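Local structure of nuclear receptor corepressor 2 (4A69) at residues M45-F58 / F71-Y84. The protein acts as a transcriptional corepressor for nuclear receptors, its SANT domain probably recruiting a histone deacetylase with an inositol tetrakisphosphate bound between the two proteins. Residues are numbered along the deposited sequence; the frame is centred on the assembly and turned at random.
Sequences MWSEQEKETFREKF and FLERKTVAECVLYY. With I0P (D-myo inositol 1,4,5,6 tetrakisphosphate), chain Q.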
loop_
_atom_site.group_PDB
_atom_site.type_symbol
_atom_site.label_atom_id
_atom_site.label_comp_id
_atom_site.label_asym_id
_atom_site.label_seq_id
_atom_site.Cartn_x
_atom_site.Cartn_y
_atom_site.Cartn_z
ATOM N N MET C 45 -1.605 -12.522 -26.571
ATOM C CA MET C 45 -1.700 -12.770 -28.002
ATOM C C MET C 45 -1.398 -11.494 -28.775
ATOM O O MET C 45 -2.287 -10.770 -29.221
ATOM C CB MET C 45 -3.056 -13.383 -28.362
ATOM C CG MET C 45 -3.394 -14.646 -27.566
ATOM S SD MET C 45 -2.590 -16.191 -28.077
ATOM C CE MET C 45 -0.957 -16.103 -27.333
ATOM N N TRP C 46 -0.106 -11.222 -28.889
ATOM C CA TRP C 46 0.405 -10.104 -29.647
ATOM C C TRP C 46 0.939 -10.620 -30.944
ATOM O O TRP C 46 1.702 -11.586 -30.957
ATOM C CB TRP C 46 1.520 -9.435 -28.860
ATOM C CG TRP C 46 1.021 -8.510 -27.782
ATOM C CD1 TRP C 46 0.435 -8.853 -26.562
ATOM C CD2 TRP C 46 1.040 -7.045 -27.798
ATOM N NE1 TRP C 46 0.101 -7.727 -25.847
ATOM C CE2 TRP C 46 0.441 -6.611 -26.528
ATOM C CE3 TRP C 46 1.480 -6.085 -28.701
ATOM C CZ2 TRP C 46 0.291 -5.271 -26.208
ATOM C CZ3 TRP C 46 1.331 -4.737 -28.364
ATOM C CH2 TRP C 46 0.753 -4.341 -27.146
ATOM N N SER C 47 0.534 -9.996 -32.047
ATOM C CA SER C 47 1.098 -10.316 -33.358
ATOM C C SER C 47 2.371 -9.503 -33.563
ATOM O O SER C 47 2.670 -8.594 -32.782
ATOM C CB SER C 47 0.097 -10.010 -34.467
ATOM O OG SER C 47 -0.142 -8.619 -34.553
ATOM N N GLU C 48 3.106 -9.818 -34.625
ATOM C CA GLU C 48 4.392 -9.175 -34.903
ATOM C C GLU C 48 4.230 -7.734 -35.386
ATOM O O GLU C 48 5.126 -6.912 -35.200
ATOM C CB GLU C 48 5.211 -10.004 -35.906
ATOM C CG GLU C 48 5.465 -11.452 -35.485
ATOM C CD GLU C 48 4.279 -12.384 -35.729
ATOM O OE1 GLU C 48 3.205 -11.923 -36.186
ATOM O OE2 GLU C 48 4.417 -13.598 -35.455
ATOM N N GLN C 49 3.093 -7.430 -36.008
ATOM C CA GLN C 49 2.759 -6.052 -36.386
ATOM C C GLN C 49 2.513 -5.228 -35.131
ATOM O O GLN C 49 2.941 -4.076 -35.036
ATOM C CB GLN C 49 1.508 -5.999 -37.273
ATOM C CG GLN C 49 1.741 -6.328 -38.738
ATOM C CD GLN C 49 1.879 -7.817 -39.005
ATOM O OE1 GLN C 49 1.588 -8.661 -38.146
ATOM N NE2 GLN C 49 2.323 -8.150 -40.210
ATOM N N GLU C 50 1.812 -5.831 -34.176
ATOM C CA GLU C 50 1.543 -5.200 -32.888
ATOM C C GLU C 50 2.848 -4.982 -32.120
ATOM O O GLU C 50 3.175 -3.844 -31.747
ATOM C CB GLU C 50 0.541 -6.034 -32.088
ATOM C CG GLU C 50 -0.868 -5.993 -32.669
ATOM C CD GLU C 50 -1.878 -6.824 -31.895
ATOM O OE1 GLU C 50 -1.586 -8.000 -31.553
ATOM O OE2 GLU C 50 -2.986 -6.292 -31.642
ATOM N N LYS C 51 3.601 -6.068 -31.925
ATOM C CA LYS C 51 4.917 -6.021 -31.279
ATOM C C LYS C 51 5.790 -4.903 -31.847
ATOM O O LYS C 51 6.350 -4.111 -31.098
ATOM C CB LYS C 51 5.636 -7.366 -31.402
ATOM C CG LYS C 51 5.080 -8.479 -30.526
ATOM C CD LYS C 51 6.068 -9.634 -30.456
ATOM C CE LYS C 51 5.683 -10.677 -29.416
ATOM N NZ LYS C 51 4.792 -11.743 -29.949
ATOM N N GLU C 52 5.876 -4.819 -33.173
ATOM C CA GLU C 52 6.753 -3.845 -33.820
ATOM C C GLU C 52 6.274 -2.393 -33.657
ATOM O O GLU C 52 7.089 -1.485 -33.465
ATOM C CB GLU C 52 6.960 -4.210 -35.296
ATOM C CG GLU C 52 8.345 -3.872 -35.838
ATOM C CD GLU C 52 8.487 -2.412 -36.236
ATOM O OE1 GLU C 52 7.456 -1.733 -36.442
ATOM O OE2 GLU C 52 9.634 -1.937 -36.352
ATOM N N THR C 53 4.960 -2.182 -33.726
ATOM C CA THR C 53 4.372 -0.846 -33.523
ATOM C C THR C 53 4.622 -0.318 -32.106
ATOM O O THR C 53 4.965 0.853 -31.924
ATOM C CB THR C 53 2.863 -0.838 -33.837
ATOM O OG1 THR C 53 2.653 -1.431 -35.122
ATOM C CG2 THR C 53 2.305 0.588 -33.846
ATOM N N PHE C 54 4.460 -1.189 -31.112
ATOM C CA PHE C 54 4.764 -0.841 -29.718
ATOM C C PHE C 54 6.161 -0.209 -29.614
ATOM O O PHE C 54 6.314 0.929 -29.155
ATOM C CB PHE C 54 4.659 -2.091 -28.824
ATOM C CG PHE C 54 4.936 -1.829 -27.358
ATOM C CD1 PHE C 54 6.231 -1.903 -26.850
ATOM C CD2 PHE C 54 3.894 -1.523 -26.483
ATOM C CE1 PHE C 54 6.486 -1.667 -25.505
ATOM C CE2 PHE C 54 4.143 -1.285 -25.138
ATOM C CZ PHE C 54 5.442 -1.361 -24.649
ATOM N N ARG C 55 7.164 -0.953 -30.078
ATOM C CA ARG C 55 8.569 -0.544 -30.013
ATOM C C ARG C 55 8.845 0.836 -30.616
ATOM O O ARG C 55 9.449 1.693 -29.962
ATOM C CB ARG C 55 9.449 -1.607 -30.680
ATOM C CG ARG C 55 10.942 -1.401 -30.464
ATOM C CD ARG C 55 11.775 -2.358 -31.305
ATOM N NE ARG C 55 11.396 -2.326 -32.717
ATOM C CZ ARG C 55 12.049 -2.953 -33.689
ATOM N NH1 ARG C 55 13.137 -3.670 -33.418
ATOM N NH2 ARG C 55 11.616 -2.862 -34.937
ATOM N N GLU C 56 8.397 1.051 -31.850
ATOM C CA GLU C 56 8.653 2.312 -32.550
ATOM C C GLU C 56 7.950 3.473 -31.871
ATOM O O GLU C 56 8.527 4.554 -31.718
ATOM C CB GLU C 56 8.226 2.233 -34.019
ATOM C CG GLU C 56 8.720 3.411 -34.854
ATOM C CD GLU C 56 7.647 3.983 -35.765
ATOM O OE1 GLU C 56 7.033 3.204 -36.528
ATOM O OE2 GLU C 56 7.413 5.215 -35.707
ATOM N N LYS C 57 6.705 3.248 -31.459
ATOM C CA LYS C 57 5.967 4.270 -30.730
ATOM C C LYS C 57 6.587 4.525 -29.364
ATOM O O LYS C 57 6.613 5.667 -28.897
ATOM C CB LYS C 57 4.484 3.905 -30.615
ATOM C CG LYS C 57 3.740 3.928 -31.943
ATOM C CD LYS C 57 3.823 5.304 -32.589
ATOM C CE LYS C 57 3.392 5.262 -34.045
ATOM N NZ LYS C 57 3.281 6.645 -34.580
ATOM N N PHE C 58 7.111 3.469 -28.741
ATOM C CA PHE C 58 7.770 3.596 -27.441
ATOM C C PHE C 58 9.023 4.468 -27.524
ATOM O O PHE C 58 9.107 5.498 -26.858
ATOM C CB PHE C 58 8.113 2.221 -26.848
ATOM C CG PHE C 58 8.623 2.281 -25.432
ATOM C CD1 PHE C 58 9.988 2.418 -25.170
ATOM C CD2 PHE C 58 7.744 2.202 -24.357
ATOM C CE1 PHE C 58 10.462 2.481 -23.866
ATOM C CE2 PHE C 58 8.213 2.261 -23.052
ATOM C CZ PHE C 58 9.573 2.398 -22.808
ATOM N N PHE C 71 -2.398 3.665 -31.332
ATOM C CA PHE C 71 -1.997 3.116 -32.629
ATOM C C PHE C 71 -2.202 1.607 -32.722
ATOM O O PHE C 71 -1.734 0.974 -33.674
ATOM C CB PHE C 71 -0.535 3.466 -32.946
ATOM C CG PHE C 71 -0.300 4.925 -33.222
ATOM C CD1 PHE C 71 -0.560 5.462 -34.486
ATOM C CD2 PHE C 71 0.207 5.763 -32.234
ATOM C CE1 PHE C 71 -0.335 6.805 -34.745
ATOM C CE2 PHE C 71 0.441 7.111 -32.491
ATOM C CZ PHE C 71 0.167 7.631 -33.747
ATOM N N LEU C 72 -2.895 1.025 -31.745
ATOM C CA LEU C 72 -3.118 -0.422 -31.729
ATOM C C LEU C 72 -4.599 -0.784 -31.617
ATOM O O LEU C 72 -5.199 -0.680 -30.544
ATOM C CB LEU C 72 -2.319 -1.082 -30.601
ATOM C CG LEU C 72 -0.790 -0.978 -30.623
ATOM C CD1 LEU C 72 -0.236 -1.195 -29.222
ATOM C CD2 LEU C 72 -0.166 -1.954 -31.616
ATOM N N GLU C 73 -5.163 -1.239 -32.732
ATOM C CA GLU C 73 -6.603 -1.499 -32.869
ATOM C C GLU C 73 -7.180 -2.464 -31.837
ATOM O O GLU C 73 -8.304 -2.272 -31.377
ATOM C CB GLU C 73 -6.924 -2.015 -34.279
ATOM C CG GLU C 73 -6.459 -1.118 -35.421
ATOM C CD GLU C 73 -7.481 -0.056 -35.808
ATOM O OE1 GLU C 73 -7.950 0.688 -34.916
ATOM O OE2 GLU C 73 -7.805 0.040 -37.015
ATOM N N ARG C 74 -6.437 -3.509 -31.488
ATOM C CA ARG C 74 -6.948 -4.459 -30.506
ATOM C C ARG C 74 -6.128 -4.514 -29.204
ATOM O O ARG C 74 -6.140 -5.517 -28.487
ATOM C CB ARG C 74 -7.169 -5.846 -31.132
ATOM C CG ARG C 74 -7.968 -6.820 -30.259
ATOM C CD ARG C 74 -9.318 -6.272 -29.776
ATOM N NE ARG C 74 -10.352 -6.346 -30.811
ATOM C CZ ARG C 74 -11.077 -7.432 -31.083
ATOM N NH1 ARG C 74 -10.896 -8.555 -30.396
ATOM N NH2 ARG C 74 -11.988 -7.396 -32.050
ATOM N N LYS C 75 -5.433 -3.424 -28.897
ATOM C CA LYS C 75 -4.726 -3.313 -27.624
ATOM C C LYS C 75 -5.093 -2.008 -26.898
ATOM O O LYS C 75 -4.994 -0.925 -27.464
ATOM C CB LYS C 75 -3.199 -3.462 -27.809
ATOM C CG LYS C 75 -2.720 -4.838 -28.286
ATOM C CD LYS C 75 -3.197 -5.974 -27.381
ATOM C CE LYS C 75 -2.642 -7.336 -27.786
ATOM N NZ LYS C 75 -3.156 -7.888 -29.070
ATOM N N THR C 76 -5.541 -2.135 -25.652
ATOM C CA THR C 76 -5.843 -0.985 -24.785
ATOM C C THR C 76 -4.607 -0.540 -24.022
ATOM O O THR C 76 -3.598 -1.245 -23.982
ATOM C CB THR C 76 -6.895 -1.325 -23.709
ATOM O OG1 THR C 76 -6.440 -2.444 -22.933
ATOM C CG2 THR C 76 -8.254 -1.623 -24.323
ATOM N N VAL C 77 -4.703 0.619 -23.388
ATOM C CA VAL C 77 -3.597 1.152 -22.598
ATOM C C VAL C 77 -3.136 0.187 -21.472
ATOM O O VAL C 77 -1.934 0.053 -21.240
ATOM C CB VAL C 77 -3.896 2.603 -22.125
ATOM C CG1 VAL C 77 -5.207 2.669 -21.359
ATOM C CG2 VAL C 77 -2.752 3.167 -21.298
ATOM N N ALA C 78 -4.071 -0.518 -20.824
ATOM C CA ALA C 78 -3.718 -1.493 -19.770
ATOM C C ALA C 78 -2.962 -2.714 -20.314
ATOM O O ALA C 78 -2.058 -3.232 -19.649
ATOM C CB ALA C 78 -4.949 -1.946 -18.990
ATOM N N GLU C 79 -3.346 -3.175 -21.507
ATOM C CA GLU C 79 -2.647 -4.296 -22.150
ATOM C C GLU C 79 -1.224 -3.885 -22.522
ATOM O O GLU C 79 -0.291 -4.666 -22.360
ATOM C CB GLU C 79 -3.431 -4.821 -23.362
ATOM C CG GLU C 79 -4.780 -5.422 -22.980
ATOM C CD GLU C 79 -5.638 -5.786 -24.176
ATOM O OE1 GLU C 79 -5.891 -4.902 -25.024
ATOM O OE2 GLU C 79 -6.075 -6.959 -24.260
ATOM N N CYS C 80 -1.066 -2.644 -22.987
ATOM C CA CYS C 80 0.254 -2.069 -23.273
ATOM C C CYS C 80 1.156 -2.027 -22.036
ATOM O O CYS C 80 2.327 -2.411 -22.118
ATOM C CB CYS C 80 0.128 -0.666 -23.860
ATOM S SG CYS C 80 -0.519 -0.667 -25.540
ATOM N N VAL C 81 0.623 -1.535 -20.909
ATOM C CA VAL C 81 1.347 -1.592 -19.624
ATOM C C VAL C 81 1.755 -3.043 -19.320
ATOM O O VAL C 81 2.911 -3.298 -19.007
ATOM C CB VAL C 81 0.543 -0.998 -18.425
ATOM C CG1 VAL C 81 1.270 -1.214 -17.100
ATOM C CG2 VAL C 81 0.260 0.483 -18.611
ATOM N N LEU C 82 0.809 -3.978 -19.398
ATOM C CA LEU C 82 1.114 -5.372 -19.097
ATOM C C LEU C 82 2.211 -5.957 -20.010
ATOM O O LEU C 82 3.117 -6.647 -19.540
ATOM C CB LEU C 82 -0.141 -6.233 -19.147
ATOM C CG LEU C 82 0.040 -7.716 -18.807
ATOM C CD1 LEU C 82 0.496 -7.947 -17.373
ATOM C CD2 LEU C 82 -1.217 -8.513 -19.119
ATOM N N TYR C 83 2.120 -5.672 -21.305
ATOM C CA TYR C 83 3.111 -6.140 -22.280
ATOM C C TYR C 83 4.499 -5.596 -21.944
ATOM O O TYR C 83 5.474 -6.350 -21.936
ATOM C CB TYR C 83 2.695 -5.745 -23.705
ATOM C CG TYR C 83 3.706 -6.099 -24.780
ATOM C CD1 TYR C 83 3.827 -7.414 -25.249
ATOM C CD2 TYR C 83 4.536 -5.120 -25.330
ATOM C CE1 TYR C 83 4.756 -7.742 -26.230
ATOM C CE2 TYR C 83 5.463 -5.438 -26.314
ATOM C CZ TYR C 83 5.568 -6.748 -26.758
ATOM O OH TYR C 83 6.485 -7.068 -27.732
ATOM N N TYR C 84 4.571 -4.303 -21.637
ATOM C CA TYR C 84 5.820 -3.651 -21.247
ATOM C C TYR C 84 6.526 -4.391 -20.113
ATOM O O TYR C 84 7.724 -4.670 -20.207
ATOM C CB TYR C 84 5.564 -2.197 -20.852
ATOM C CG TYR C 84 6.731 -1.482 -20.212
ATOM C CD1 TYR C 84 7.772 -0.980 -20.993
ATOM C CD2 TYR C 84 6.764 -1.241 -18.832
ATOM C CE1 TYR C 84 8.831 -0.313 -20.426
ATOM C CE2 TYR C 84 7.834 -0.556 -18.250
ATOM C CZ TYR C 84 8.865 -0.101 -19.058
ATOM O OH TYR C 84 9.934 0.586 -18.532
HETATM O O21 I0P Q . 16.158 -1.850 -11.366
HETATM P P1 I0P Q . 15.877 -1.038 -12.610
HETATM O O41 I0P Q . 15.378 -1.819 -13.812
HETATM O O31 I0P Q . 16.935 -0.037 -12.975
HETATM O O11 I0P Q . 14.591 -0.159 -12.162
HETATM C C1 I0P Q . 13.996 0.780 -13.056
HETATM C C6 I0P Q . 12.471 0.743 -12.966
HETATM O O16 I0P Q . 12.058 -0.571 -13.303
HETATM P P6 I0P Q . 11.166 -1.463 -12.315
HETATM O O46 I0P Q . 9.876 -0.675 -12.164
HETATM O O26 I0P Q . 11.909 -1.540 -11.020
HETATM O O36 I0P Q . 10.990 -2.765 -13.042
HETATM C C5 I0P Q . 11.846 1.768 -13.915
HETATM O O15 I0P Q . 10.422 1.745 -13.807
HETATM P P5 I0P Q . 9.392 1.194 -14.900
HETATM O O45 I0P Q . 8.632 2.421 -15.355
HETATM O O35 I0P Q . 10.207 0.535 -15.994
HETATM O O25 I0P Q . 8.587 0.224 -14.086
HETATM C C2 I0P Q . 14.542 2.160 -12.722
HETATM O O12 I0P Q . 14.299 2.432 -11.331
HETATM C C3 I0P Q . 13.902 3.210 -13.619
HETATM O O13 I0P Q . 14.339 4.487 -13.179
HETATM C C4 I0P Q . 12.369 3.173 -13.578
HETATM O O14 I0P Q . 11.876 4.123 -14.514
HETATM P P4 I0P Q . 11.529 5.641 -14.151
HETATM O O24 I0P Q . 10.880 5.570 -12.789
HETATM O O44 I0P Q . 12.843 6.385 -14.092
HETATM O O34 I0P Q . 10.665 6.059 -15.321
HETATM O O HOH W 1 -0.962 -7.489 -23.066
HETATM O O HOH W 2 7.645 -5.031 -28.839
#
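Lys75 NZ is gripped by a backbone carbonyl and a carboxylate: it donates to Met45 O at 3.0 Å and forms a salt bridge with Glu50, whose OE1 lies 2.9 Å from NZ, through weak hydrogen bonds. Glu50 OE1 also accepts from Ser47 N through its anti lone pair, so the capping box that starts helix 48-60 positions the partner of the lysine. Bends at chi2 and chi4 fold the Lys75 chain over one face of the Trp46 indole, with CE 3.4 Å from the centroid of the five-membered ring and NZ in cation-pi range. Tyr83 stacks on the opposite face, its ring centroid 4.2 Å from that of the six-membered ring and the planes 23° apart. At the indole edge, a water accepts from Trp46 NE1 and donates to Glu79 O. Tyr83 in turn presents an edge to the face of Phe54 in a T-shaped pair, planes at 77°, while a second water joins its OH to Lys51 O. Leu72 sends CD1 to the benzene end of the indole and CD2 to Glu50 and Thr53 CB. Farther along, Lys57 NZ sits over the Phe71 ring, 3.5 Å from its centroid. Phe54 CZ touches Tyr84 CB and the Phe58 ring meets Tyr84 CE1; Tyr84 OH donates to phosphate oxygen O35 of the inositol tetrakisphosphate. Helix segments 48-58 and 77-84 cross nearly perpendicularly (85°) around this tryptophan-centred aromatic core, characteristic of the three-helix Myb/SANT fold.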